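Local atomic coordinates of membrane protein (Acinetobacter baumannii AB307-0294, PDB entry 5DL5), a protein that probably forms an outer-membrane beta-barrel channel of the OprD porin family, through which small molecules, antibiotics among them, enter the cell. Residues Ser31-Gly37 and Ala54-Ser60; Ala390-Ser394 and Leu423-Val427; Trp107-Gly111 and Val143-Phe147; Asp49-Val53 and Asn87-Asn92. One frame throughout, in Å; residues are numbered along the deposited sequence.

Contact 1 (Ser31-Gly37 and Ala54-Ser60); sequences SILFRTG and AQSAIVS. With C8E ((hydroxyethyloxy)tri(ethyloxy)octane), chain C.
Thr36 and Gln55 meet on the outer, lipid-facing side of two antiparallel strands, where Thr36 OG1 donates a hydrogen bond to Gln55 OE1 at 2.6 Å. Gln55 reaches across because its chain is bent about the CB-CG bond (chi2 69°), which turns the amide back over the strand pair. Its NE2 then bonds Ser56 O at 3.1 Å from above the carbonyl plane. Arg35 N comes to the same oxygen from the opposite face. A water bridges Gln55 NE2 and Thr36 OG1. On the same side Ala57 CB lies 3.8 Å from Phe34 CE1, and Ile32 CG2 sits over one face of the Phe34 ring, near its rim. A C8E detergent molecule runs over this patch, with its C17 at 3.8 Å from Ala57 CB. On the other side Leu33 CD2 and Ile58 CD1 lie side by side at 4.1 Å. Arg35 NE forms a salt bridge with Asp424 OD1, and Ser56 OG is hydrogen-bonded to Ser81 OG. Between the two layers of side chains runs a ladder of backbone bonds, from Ser31 with Ser60 to Gly37 with Ala54. The chemistry is that of a barrel hairpin: an outside mostly apolar, with its few polar ends paired, and an inside bearing charge.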
loop_
_atom_site.group_PDB
_atom_site.type_symbol
_atom_site.label_atom_id
_atom_site.label_comp_id
_atom_site.label_asym_id
_atom_site.label_seq_id
_atom_site.Cartn_x
_atom_site.Cartn_y
_atom_site.Cartn_z
ATOM N N SER A 31 12.726 15.776 7.121
ATOM C CA SER A 31 13.357 14.546 7.574
ATOM C C SER A 31 13.813 13.698 6.412
ATOM O O SER A 31 13.457 13.930 5.232
ATOM C CB SER A 31 12.427 13.732 8.488
ATOM O OG SER A 31 11.432 13.191 7.646
ATOM N N ILE A 32 14.730 12.807 6.741
ATOM C CA ILE A 32 15.270 11.823 5.801
ATOM C C ILE A 32 15.126 10.444 6.440
ATOM O O ILE A 32 15.478 10.248 7.590
ATOM C CB ILE A 32 16.768 12.033 5.547
ATOM C CG1 ILE A 32 17.010 13.351 5.045
ATOM C CG2 ILE A 32 17.353 11.126 4.463
ATOM C CD1 ILE A 32 18.476 13.598 4.752
ATOM N N LEU A 33 14.727 9.487 5.660
ATOM C CA LEU A 33 14.680 8.130 6.122
ATOM C C LEU A 33 15.707 7.432 5.330
ATOM O O LEU A 33 15.590 7.384 4.096
ATOM C CB LEU A 33 13.276 7.551 5.768
ATOM C CG LEU A 33 13.192 6.013 5.962
ATOM C CD1 LEU A 33 13.644 5.718 7.392
ATOM C CD2 LEU A 33 11.759 5.492 5.717
ATOM N N PHE A 34 16.705 6.876 5.989
ATOM C CA PHE A 34 17.627 5.938 5.304
ATOM C C PHE A 34 17.157 4.497 5.382
ATOM O O PHE A 34 16.980 3.978 6.424
ATOM C CB PHE A 34 18.984 6.053 5.923
ATOM C CG PHE A 34 19.573 7.406 5.791
ATOM C CD1 PHE A 34 20.212 7.747 4.628
ATOM C CD2 PHE A 34 19.488 8.320 6.811
ATOM C CE1 PHE A 34 20.838 8.966 4.484
ATOM C CE2 PHE A 34 20.145 9.559 6.706
ATOM C CZ PHE A 34 20.805 9.898 5.520
ATOM N N ARG A 35 16.949 3.853 4.261
ATOM C CA ARG A 35 16.373 2.531 4.296
ATOM C C ARG A 35 17.265 1.590 3.550
ATOM O O ARG A 35 17.653 1.884 2.385
ATOM C CB ARG A 35 15.024 2.544 3.582
ATOM C CG ARG A 35 14.491 1.156 3.373
ATOM C CD ARG A 35 13.063 1.269 2.897
ATOM N NE ARG A 35 12.146 1.450 3.977
ATOM C CZ ARG A 35 10.940 1.956 3.835
ATOM N NH1 ARG A 35 10.481 2.335 2.601
ATOM N NH2 ARG A 35 10.167 2.052 4.940
ATOM N N THR A 36 17.688 0.538 4.231
ATOM C CA THR A 36 18.414 -0.540 3.575
ATOM C C THR A 36 17.405 -1.694 3.424
ATOM O O THR A 36 16.811 -2.168 4.421
ATOM C CB THR A 36 19.590 -1.011 4.445
ATOM O OG1 THR A 36 20.265 0.099 5.041
ATOM C CG2 THR A 36 20.568 -1.862 3.682
ATOM N N GLY A 37 17.291 -2.216 2.217
ATOM C CA GLY A 37 16.423 -3.404 1.999
ATOM C C GLY A 37 17.000 -4.586 1.253
ATOM O O GLY A 37 17.932 -4.490 0.475
ATOM N N ALA A 54 19.387 -3.123 -1.802
ATOM C CA ALA A 54 19.516 -1.709 -2.084
ATOM C C ALA A 54 19.478 -0.788 -0.840
ATOM O O ALA A 54 19.113 -1.246 0.256
ATOM C CB ALA A 54 18.465 -1.297 -3.125
ATOM N N GLN A 55 20.032 0.437 -0.993
ATOM C CA GLN A 55 20.071 1.459 0.026
ATOM C C GLN A 55 19.406 2.698 -0.528
ATOM O O GLN A 55 19.711 3.085 -1.678
ATOM C CB GLN A 55 21.507 1.791 0.391
ATOM C CG GLN A 55 21.644 2.948 1.376
ATOM C CD GLN A 55 21.158 2.615 2.753
ATOM O OE1 GLN A 55 21.539 1.557 3.272
ATOM N NE2 GLN A 55 20.251 3.446 3.332
ATOM N N SER A 56 18.532 3.323 0.262
ATOM C CA SER A 56 17.822 4.531 -0.176
ATOM C C SER A 56 17.973 5.568 0.846
ATOM O O SER A 56 18.143 5.277 2.036
ATOM C CB SER A 56 16.297 4.260 -0.264
ATOM O OG SER A 56 16.211 3.468 -1.421
ATOM N N ALA A 57 17.806 6.799 0.383
ATOM C CA ALA A 57 17.630 7.955 1.284
ATOM C C ALA A 57 16.377 8.678 0.790
ATOM O O ALA A 57 16.333 9.130 -0.345
ATOM C CB ALA A 57 18.818 8.904 1.274
ATOM N N ILE A 58 15.397 8.827 1.670
ATOM C CA ILE A 58 14.068 9.320 1.225
ATOM C C ILE A 58 13.861 10.621 1.954
ATOM O O ILE A 58 13.884 10.642 3.176
ATOM C CB ILE A 58 12.966 8.349 1.604
ATOM C CG1 ILE A 58 13.247 6.950 0.910
ATOM C CG2 ILE A 58 11.605 8.999 1.229
ATOM C CD1 ILE A 58 12.734 5.767 1.700
ATOM N N VAL A 59 13.686 11.706 1.213
ATOM C CA VAL A 59 13.590 12.980 1.821
ATOM C C VAL A 59 12.159 13.477 1.825
ATOM O O VAL A 59 11.463 13.332 0.792
ATOM C CB VAL A 59 14.481 13.972 1.063
ATOM C CG1 VAL A 59 14.393 15.309 1.731
ATOM C CG2 VAL A 59 15.914 13.522 1.208
ATOM N N SER A 60 11.758 14.115 2.938
ATOM C CA SER A 60 10.487 14.871 2.983
ATOM C C SER A 60 10.673 16.199 3.644
ATOM O O SER A 60 11.189 16.229 4.795
ATOM C CB SER A 60 9.332 14.138 3.718
ATOM O OG SER A 60 8.191 15.052 3.702
HETATM C C8 C8E C . 20.621 9.486 -9.594
HETATM O O9 C8E C . 21.657 9.179 -8.666
HETATM C C10 C8E C . 21.257 8.753 -7.343
HETATM C C11 C8E C . 22.424 8.796 -6.364
HETATM O O12 C8E C . 21.992 8.594 -5.008
HETATM C C13 C8E C . 22.429 9.603 -4.078
HETATM C C14 C8E C . 22.121 9.258 -2.616
HETATM O O15 C8E C . 22.487 7.910 -2.395
HETATM C C16 C8E C . 21.792 7.203 -1.358
HETATM C C17 C8E C . 22.165 7.767 -0.017
HETATM O O18 C8E C . 21.992 6.737 0.967
HETATM C C19 C8E C . 23.258 6.165 1.329
HETATM C C20 C8E C . 23.651 6.508 2.716
HETATM O O21 C8E C . 24.699 5.588 3.004
HETATM O O HOH W 1 19.330 2.444 6.119
#

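Contact 2 (Ala390-Ser394 and Leu423-Val427); sequences AKDAS and LDIPV
Ser394 and Asp424 form an antiparallel hydrogen-bonded pair where a type II beta turn, Ala390 to Ala393, leads into a barrel strand. The tight part is this pair. Ser394 N bonds Asp424 O at 3.0 Å, and Asp424 N returns a bond to Ser394 O at 2.9 Å. Ala393 CA adds a CA-H...O contact to Asp424 O at 3.3 Å. Leu423 curls its CD1 back to 3.6 Å from Ser394 O, its CG lying opposite the backbone N (chi1 173°). On the other face Ser394 OG packs on Asp424 CB. The carboxylate of Asp424 takes no part in the pairing. It is held between two arginines, with OD1 in a salt bridge to Arg35 and OD2 in one to Arg396. This double grip probably keeps the aspartate ionised. On the turn side of Ala393 the contact loosens. Lys391 and Asp392, at the corner of the turn, are on the surface and meet segment 423-427 through the ring of Pro426. Pro426 has no N-H to give, and the partner chain here is already in the turn. Lys391 reaches along the turn to Asp392 OD1 in a weak salt bridge. Pro426 CG touches the same aspartate at two points, Asp392 O at 3.6 Å and Asp392 CB at 3.8 Å.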
loop_
_atom_site.group_PDB
_atom_site.type_symbol
_atom_site.label_atom_id
_atom_site.label_comp_id
_atom_site.label_asym_id
_atom_site.label_seq_id
_atom_site.Cartn_x
_atom_site.Cartn_y
_atom_site.Cartn_z
ATOM N N ALA A 390 19.593 6.860 18.349
ATOM C CA ALA A 390 18.975 6.163 17.229
ATOM C C ALA A 390 17.501 5.821 17.496
ATOM O O ALA A 390 16.893 4.997 16.814
ATOM C CB ALA A 390 19.736 4.868 16.956
ATOM N N LYS A 391 16.904 6.511 18.429
ATOM C CA LYS A 391 15.466 6.401 18.632
ATOM C C LYS A 391 14.656 6.435 17.391
ATOM O O LYS A 391 14.927 7.225 16.530
ATOM C CB LYS A 391 15.009 7.473 19.622
ATOM C CG LYS A 391 13.668 7.113 20.220
ATOM C CD LYS A 391 13.339 8.079 21.356
ATOM C CE LYS A 391 11.855 8.368 21.314
ATOM N NZ LYS A 391 11.563 9.084 20.046
ATOM N N ASP A 392 13.701 5.493 17.306
ATOM C CA ASP A 392 12.844 5.182 16.191
ATOM C C ASP A 392 13.498 4.493 15.029
ATOM O O ASP A 392 12.805 4.160 14.124
ATOM C CB ASP A 392 12.008 6.339 15.588
ATOM C CG ASP A 392 11.242 7.157 16.627
ATOM O OD1 ASP A 392 10.949 6.653 17.750
ATOM O OD2 ASP A 392 10.958 8.344 16.285
ATOM N N ALA A 393 14.783 4.253 15.033
ATOM C CA ALA A 393 15.300 3.305 14.064
ATOM C C ALA A 393 14.672 1.920 14.291
ATOM O O ALA A 393 14.323 1.544 15.432
ATOM C CB ALA A 393 16.836 3.229 14.169
ATOM N N SER A 394 14.467 1.177 13.214
ATOM C CA SER A 394 13.926 -0.148 13.292
ATOM C C SER A 394 14.476 -1.147 12.324
ATOM O O SER A 394 14.855 -0.776 11.156
ATOM C CB SER A 394 12.419 -0.144 13.062
ATOM O OG SER A 394 12.067 0.418 11.821
ATOM N N LEU A 423 16.083 -2.294 7.273
ATOM C CA LEU A 423 16.594 -1.384 8.268
ATOM C C LEU A 423 16.228 0.075 7.892
ATOM O O LEU A 423 16.666 0.561 6.841
ATOM C CB LEU A 423 18.137 -1.501 8.307
ATOM C CG LEU A 423 18.901 -0.520 9.174
ATOM C CD1 LEU A 423 18.416 -0.751 10.580
ATOM C CD2 LEU A 423 20.436 -0.654 9.100
ATOM N N ASP A 424 15.490 0.753 8.759
ATOM C CA ASP A 424 14.956 2.129 8.566
ATOM C C ASP A 424 15.556 2.967 9.634
ATOM O O ASP A 424 15.362 2.688 10.823
ATOM C CB ASP A 424 13.428 2.135 8.740
ATOM C CG ASP A 424 12.685 1.609 7.515
ATOM O OD1 ASP A 424 13.372 1.292 6.508
ATOM O OD2 ASP A 424 11.419 1.433 7.555
ATOM N N ILE A 425 16.326 3.967 9.245
ATOM C CA ILE A 425 16.937 4.921 10.149
ATOM C C ILE A 425 16.403 6.371 9.841
ATOM O O ILE A 425 16.895 7.070 8.865
ATOM C CB ILE A 425 18.423 4.887 10.038
ATOM C CG1 ILE A 425 18.930 3.459 10.357
ATOM C CG2 ILE A 425 19.038 5.869 11.033
ATOM C CD1 ILE A 425 20.375 3.250 10.112
ATOM N N PRO A 426 15.449 6.831 10.667
ATOM C CA PRO A 426 14.879 8.164 10.480
ATOM C C PRO A 426 15.744 9.230 11.062
ATOM O O PRO A 426 16.318 9.054 12.124
ATOM C CB PRO A 426 13.495 8.028 11.174
ATOM C CG PRO A 426 13.760 7.077 12.322
ATOM C CD PRO A 426 14.755 6.077 11.743
ATOM N N VAL A 427 15.940 10.352 10.346
ATOM C CA VAL A 427 16.716 11.488 10.872
ATOM C C VAL A 427 15.955 12.853 10.633
ATOM O O VAL A 427 15.506 13.148 9.476
ATOM C CB VAL A 427 18.067 11.540 10.160
ATOM C CG1 VAL A 427 18.807 12.816 10.470
ATOM C CG2 VAL A 427 18.892 10.282 10.482
#

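Contact 3 (Trp107-Gly111 and Val143-Phe147). With C8E ((hydroxyethyloxy)tri(ethyloxy)octane), chain C.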
loop_
_atom_site.group_PDB
_atom_site.type_symbol
_atom_site.label_atom_id
_atom_site.label_comp_id
_atom_site.label_asym_id
_atom_site.label_seq_id
_atom_site.Cartn_x
_atom_site.Cartn_y
_atom_site.Cartn_z
ATOM N N TRP A 107 19.777 5.583 -8.728
ATOM C CA TRP A 107 18.712 6.341 -9.286
ATOM C C TRP A 107 18.186 7.354 -8.278
ATOM O O TRP A 107 18.308 7.214 -7.066
ATOM C CB TRP A 107 17.503 5.397 -9.687
ATOM C CG TRP A 107 16.948 4.474 -8.584
ATOM C CD1 TRP A 107 15.774 4.609 -7.924
ATOM C CD2 TRP A 107 17.578 3.259 -8.026
ATOM N NE1 TRP A 107 15.613 3.560 -6.960
ATOM C CE2 TRP A 107 16.730 2.750 -7.020
ATOM C CE3 TRP A 107 18.745 2.563 -8.316
ATOM C CZ2 TRP A 107 17.047 1.585 -6.307
ATOM C CZ3 TRP A 107 19.054 1.434 -7.610
ATOM C CH2 TRP A 107 18.210 0.946 -6.632
ATOM N N ALA A 108 17.461 8.291 -8.833
ATOM C CA ALA A 108 16.920 9.420 -8.140
ATOM C C ALA A 108 15.540 9.753 -8.720
ATOM O O ALA A 108 15.324 9.687 -9.951
ATOM C CB ALA A 108 17.878 10.620 -8.253
ATOM N N ARG A 109 14.645 10.145 -7.823
ATOM C CA ARG A 109 13.236 10.398 -8.153
ATOM C C ARG A 109 12.674 11.473 -7.192
ATOM O O ARG A 109 13.188 11.645 -6.103
ATOM C CB ARG A 109 12.384 9.166 -8.008
ATOM C CG ARG A 109 12.822 7.884 -8.724
ATOM C CD ARG A 109 12.296 6.644 -8.080
ATOM N NE ARG A 109 10.854 6.479 -8.022
ATOM C CZ ARG A 109 10.104 6.709 -6.972
ATOM N NH1 ARG A 109 10.624 7.083 -5.818
ATOM N NH2 ARG A 109 8.779 6.545 -7.078
ATOM N N GLY A 110 11.674 12.252 -7.649
ATOM C CA GLY A 110 10.749 13.005 -6.791
ATOM C C GLY A 110 10.423 14.360 -7.454
ATOM O O GLY A 110 10.529 14.472 -8.645
ATOM N N GLY A 111 10.105 15.376 -6.677
ATOM C CA GLY A 111 9.662 16.641 -7.190
ATOM C C GLY A 111 9.126 17.470 -6.057
ATOM O O GLY A 111 9.345 17.188 -4.876
ATOM N N VAL A 143 11.492 2.803 -1.889
ATOM C CA VAL A 143 11.144 4.207 -1.975
ATOM C C VAL A 143 9.626 4.349 -2.284
ATOM O O VAL A 143 9.039 3.495 -2.883
ATOM C CB VAL A 143 11.989 4.962 -3.050
ATOM C CG1 VAL A 143 13.441 4.997 -2.626
ATOM C CG2 VAL A 143 11.926 4.301 -4.429
ATOM N N PRO A 144 9.060 5.527 -1.984
ATOM C CA PRO A 144 7.592 5.708 -2.185
ATOM C C PRO A 144 7.222 5.957 -3.582
ATOM O O PRO A 144 7.971 6.473 -4.408
ATOM C CB PRO A 144 7.207 6.849 -1.220
ATOM C CG PRO A 144 8.535 7.476 -0.768
ATOM C CD PRO A 144 9.682 6.611 -1.199
ATOM N N GLU A 145 6.053 5.496 -3.892
ATOM C CA GLU A 145 5.393 5.822 -5.124
ATOM C C GLU A 145 4.872 7.265 -5.084
ATOM O O GLU A 145 4.388 7.705 -4.022
ATOM C CB GLU A 145 4.244 4.807 -5.334
ATOM C CG GLU A 145 3.351 5.072 -6.546
ATOM C CD GLU A 145 2.219 4.067 -6.679
ATOM O OE1 GLU A 145 2.024 3.260 -5.723
ATOM O OE2 GLU A 145 1.685 4.010 -7.829
ATOM N N TYR A 146 5.069 8.012 -6.186
ATOM C CA TYR A 146 4.657 9.423 -6.252
ATOM C C TYR A 146 3.569 9.663 -7.199
ATOM O O TYR A 146 3.586 9.178 -8.325
ATOM C CB TYR A 146 5.836 10.426 -6.620
ATOM C CG TYR A 146 7.012 10.387 -5.615
ATOM C CD1 TYR A 146 6.810 10.656 -4.304
ATOM C CD2 TYR A 146 8.312 10.014 -5.982
ATOM C CE1 TYR A 146 7.815 10.623 -3.377
ATOM C CE2 TYR A 146 9.382 10.005 -5.054
ATOM C CZ TYR A 146 9.103 10.271 -3.743
ATOM O OH TYR A 146 10.030 10.313 -2.708
ATOM N N PHE A 147 2.628 10.503 -6.802
ATOM C CA PHE A 147 1.597 10.972 -7.754
ATOM C C PHE A 147 1.750 12.490 -8.009
ATOM O O PHE A 147 2.169 13.163 -7.132
ATOM C CB PHE A 147 0.240 10.649 -7.184
ATOM C CG PHE A 147 -0.142 9.187 -7.300
ATOM C CD1 PHE A 147 -0.753 8.680 -8.482
ATOM C CD2 PHE A 147 0.098 8.338 -6.258
ATOM C CE1 PHE A 147 -1.192 7.373 -8.536
ATOM C CE2 PHE A 147 -0.292 7.007 -6.344
ATOM C CZ PHE A 147 -0.903 6.520 -7.480
HETATM C C8 C8E C . 20.621 9.486 -9.594
HETATM O O9 C8E C . 21.657 9.179 -8.666
HETATM C C10 C8E C . 21.257 8.753 -7.343
HETATM C C11 C8E C . 22.424 8.796 -6.364
HETATM O O12 C8E C . 21.992 8.594 -5.008
HETATM C C13 C8E C . 22.429 9.603 -4.078
HETATM C C14 C8E C . 22.121 9.258 -2.616
HETATM O O15 C8E C . 22.487 7.910 -2.395
HETATM C C16 C8E C . 21.792 7.203 -1.358
HETATM C C17 C8E C . 22.165 7.767 -0.017
HETATM O O18 C8E C . 21.992 6.737 0.967
HETATM C C19 C8E C . 23.258 6.165 1.329
HETATM C C20 C8E C . 23.651 6.508 2.716
HETATM O O21 C8E C . 24.699 5.588 3.004
#
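Arg109 reaches inward from the barrel strand to the segment 143-147. From CB its CG lies beside the backbone N (chi1 -52°), and a bend at chi3 swings the guanidinium across toward Pro144 and Tyr146. NE is taken by Gln175 O. Arg109 CZ is 3.3 Å from Pro144 O. Arg109 NH1 fits between Val143 CG2 at 3.4 Å and Tyr146 CE2 at 3.3 Å. It makes a weak hydrogen bond to Pro144 O and a salt bridge to Asp79. Arg109 NH2 gives the better bond to Pro144 O, at 2.8 Å. Its N-H...O angle is 145°, and the oxygen lies in the guanidinium plane. The guanidinium and the Tyr146 ring are only 18° from parallel, but the two side chains cross obliquely. Pro144 O itself sits 3.8 Å above the centre of that ring. Tyr146 OH bonds the same Asp79 oxygen as Arg109 NH1, so the carboxylate joins both groups. Gly110 CA comes within 3.7 Å of Tyr146 CE2. Each nitrogen of the buried guanidinium therefore has a partner, and its charge is probably balanced by Asp79. The arrangement is consistent with a porin barrel in which an inward-pointing wall arginine bonds to a segment, here 143-147, that folds inside the barrel.

Contact 4 (Asp49-Val53 and Asn87-Asn92); sequences DTSSV and NKNAGN. With C8E ((hydroxyethyloxy)tri(ethyloxy)octane), chain B.
Asn87 pairs with the backbone of Val53 through its side-chain amide: Val53 N donates to Asn87 OD1 at 2.8 Å, and Asn87 ND2 returns a weak bond to Val53 O. Two more bonds use side chains. Asn92 ND2 donates to Thr50 OG1 at 2.8 Å, with the oxygen in the amide plane. Thr50 OG1 lies between its backbone N and carbonyl carbon (chi1 55°), which turns it to the approaching amide. Gly91 N donates to Ser52 OG at 2.9 Å. One direct bond joins backbone to backbone, Ser51 N to Asn89 O at 2.9 Å, and the donor stands above the carbonyl plane. CA-H...O contacts add to these, Thr50 CA to Asn89 O at 3.2 Å and Ala90 CA to Ser51 O at 3.4 Å. Three waters add bridges. One links Ser51 O to Asn89 N, another Ser51 OG to Asn87 OD1, and the third Ser52 OG to Asn92 ND2. A C8E detergent molecule accepts a hydrogen bond from Asn92 N at its O9, 3.0 Å away. This is a connecting loop of the barrel, between strands 70-83 and 106-118 in the chain, fastened to the start of strand 50-62 largely by amides and hydroxyls. Strand 29-43 pairs with the same strand end, through Arg41 and Leu39.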
loop_
_atom_site.group_PDB
_atom_site.type_symbol
_atom_site.label_atom_id
_atom_site.label_comp_id
_atom_site.label_asym_id
_atom_site.label_seq_id
_atom_site.Cartn_x
_atom_site.Cartn_y
_atom_site.Cartn_z
ATOM N N ASP A 49 13.736 -17.110 -9.657
ATOM C CA ASP A 49 14.121 -16.620 -8.348
ATOM C C ASP A 49 14.479 -15.125 -8.436
ATOM O O ASP A 49 15.058 -14.689 -9.444
ATOM C CB ASP A 49 15.335 -17.369 -7.845
ATOM C CG ASP A 49 15.019 -18.775 -7.365
ATOM O OD1 ASP A 49 13.881 -19.314 -7.483
ATOM O OD2 ASP A 49 15.983 -19.348 -6.858
ATOM N N THR A 50 14.069 -14.344 -7.433
ATOM C CA THR A 50 14.396 -12.950 -7.435
ATOM C C THR A 50 15.210 -12.691 -6.144
ATOM O O THR A 50 15.055 -13.367 -5.094
ATOM C CB THR A 50 13.201 -12.044 -7.584
ATOM O OG1 THR A 50 12.265 -12.371 -6.556
ATOM C CG2 THR A 50 12.554 -12.073 -9.071
ATOM N N SER A 51 16.117 -11.741 -6.270
ATOM C CA SER A 51 16.893 -11.182 -5.128
ATOM C C SER A 51 17.250 -9.737 -5.412
ATOM O O SER A 51 17.846 -9.437 -6.464
ATOM C CB SER A 51 18.171 -11.993 -4.912
ATOM O OG SER A 51 18.986 -11.283 -3.931
ATOM N N SER A 52 16.864 -8.844 -4.507
ATOM C CA SER A 52 16.995 -7.435 -4.660
ATOM C C SER A 52 17.573 -6.881 -3.375
ATOM O O SER A 52 16.977 -7.047 -2.305
ATOM C CB SER A 52 15.659 -6.725 -5.008
ATOM O OG SER A 52 15.115 -7.281 -6.229
ATOM N N VAL A 53 18.723 -6.173 -3.477
ATOM C CA VAL A 53 19.336 -5.525 -2.299
ATOM C C VAL A 53 19.724 -4.107 -2.691
ATOM O O VAL A 53 20.309 -3.904 -3.809
ATOM C CB VAL A 53 20.562 -6.264 -1.730
ATOM C CG1 VAL A 53 20.940 -5.679 -0.369
ATOM C CG2 VAL A 53 20.344 -7.776 -1.614
ATOM N N ASN A 87 22.782 -7.631 -8.450
ATOM C CA ASN A 87 21.347 -7.650 -8.552
ATOM C C ASN A 87 20.943 -8.040 -9.956
ATOM O O ASN A 87 20.139 -7.382 -10.586
ATOM C CB ASN A 87 20.752 -6.299 -8.114
ATOM C CG ASN A 87 20.735 -6.190 -6.610
ATOM O OD1 ASN A 87 19.866 -6.763 -5.956
ATOM N ND2 ASN A 87 21.679 -5.508 -6.055
ATOM N N LYS A 88 21.495 -9.135 -10.420
ATOM C CA LYS A 88 21.195 -9.618 -11.746
ATOM C C LYS A 88 19.745 -10.153 -11.868
ATOM O O LYS A 88 19.217 -10.171 -12.943
ATOM C CB LYS A 88 22.155 -10.710 -12.060
ATOM C CG LYS A 88 22.225 -11.009 -13.518
ATOM C CD LYS A 88 23.187 -12.168 -13.809
ATOM C CE LYS A 88 22.817 -13.441 -13.065
ATOM N NZ LYS A 88 23.560 -14.612 -13.636
ATOM N N ASN A 89 19.099 -10.534 -10.769
ATOM C CA ASN A 89 17.722 -11.035 -10.831
ATOM C C ASN A 89 16.889 -10.246 -9.837
ATOM O O ASN A 89 16.139 -10.831 -9.044
ATOM C CB ASN A 89 17.747 -12.510 -10.417
ATOM C CG ASN A 89 18.642 -13.365 -11.281
ATOM O OD1 ASN A 89 19.640 -13.838 -10.854
ATOM N ND2 ASN A 89 18.297 -13.506 -12.492
ATOM N N ALA A 90 17.049 -8.931 -9.852
ATOM C CA ALA A 90 16.203 -8.067 -9.130
ATOM C C ALA A 90 14.654 -8.130 -9.545
ATOM O O ALA A 90 14.354 -8.428 -10.637
ATOM C CB ALA A 90 16.674 -6.657 -9.293
ATOM N N GLY A 91 13.738 -7.663 -8.712
ATOM C CA GLY A 91 12.344 -7.731 -9.070
ATOM C C GLY A 91 11.531 -7.238 -7.916
ATOM O O GLY A 91 12.072 -6.668 -6.963
ATOM N N ASN A 92 10.221 -7.438 -8.034
ATOM C CA ASN A 92 9.318 -7.173 -6.953
ATOM C C ASN A 92 9.296 -5.714 -6.650
ATOM O O ASN A 92 9.185 -5.341 -5.550
ATOM C CB ASN A 92 9.639 -8.039 -5.726
ATOM C CG ASN A 92 9.798 -9.480 -6.090
ATOM O OD1 ASN A 92 8.859 -10.198 -6.678
ATOM N ND2 ASN A 92 10.961 -9.940 -5.892
HETATM C C6 C8E B . 9.021 -6.100 -13.310
HETATM C C7 C8E B . 9.715 -6.782 -12.096
HETATM C C8 C8E B . 9.530 -8.313 -11.970
HETATM O O9 C8E B . 9.442 -8.818 -10.589
HETATM C C10 C8E B . 8.197 -9.496 -10.461
HETATM C C11 C8E B . 7.085 -8.490 -10.117
HETATM O O12 C8E B . 5.975 -9.123 -9.518
HETATM C C13 C8E B . 6.188 -9.770 -8.255
HETATM C C14 C8E B . 5.834 -8.849 -7.118
HETATM O O15 C8E B . 4.959 -9.420 -6.148
HETATM C C16 C8E B . 3.704 -9.967 -6.577
HETATM C C17 C8E B . 2.756 -9.697 -5.409
HETATM O O18 C8E B . 3.592 -9.669 -4.212
HETATM C C19 C8E B . 3.199 -8.710 -3.221
HETATM C C20 C8E B . 4.065 -8.904 -1.989
HETATM O O21 C8E B . 3.662 -8.228 -0.763
HETATM O O HOH W 2 19.769 -10.554 -8.045
HETATM O O HOH W 3 20.407 -9.281 -5.075
HETATM O O HOH W 4 13.489 -9.133 -5.178
#

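In the fold
Contacts 1 and 2 share the seam where the barrel closes: strand 29-43 pairs with 50-62 in contact 1 and with 416-428, the strand of contact 2. Their centres are about 10 Å apart, and Ile32 O lies 2.8 Å from Val427 N. Segment 143-147 of contact 3 meets contact 1 from inside the barrel, with Val143 CG1 at 3.4 Å from Ser56 OG; the two centres are about 11 Å apart. Both contacts touch the same C8E molecule. Contact 4 lies at the beginning of strand 50-62, just before segment 54-60, about 19 Å from contact 1 between centres, and has a different C8E. Contacts 2 and 3 do not touch; their nearest atoms are about 9 Å apart.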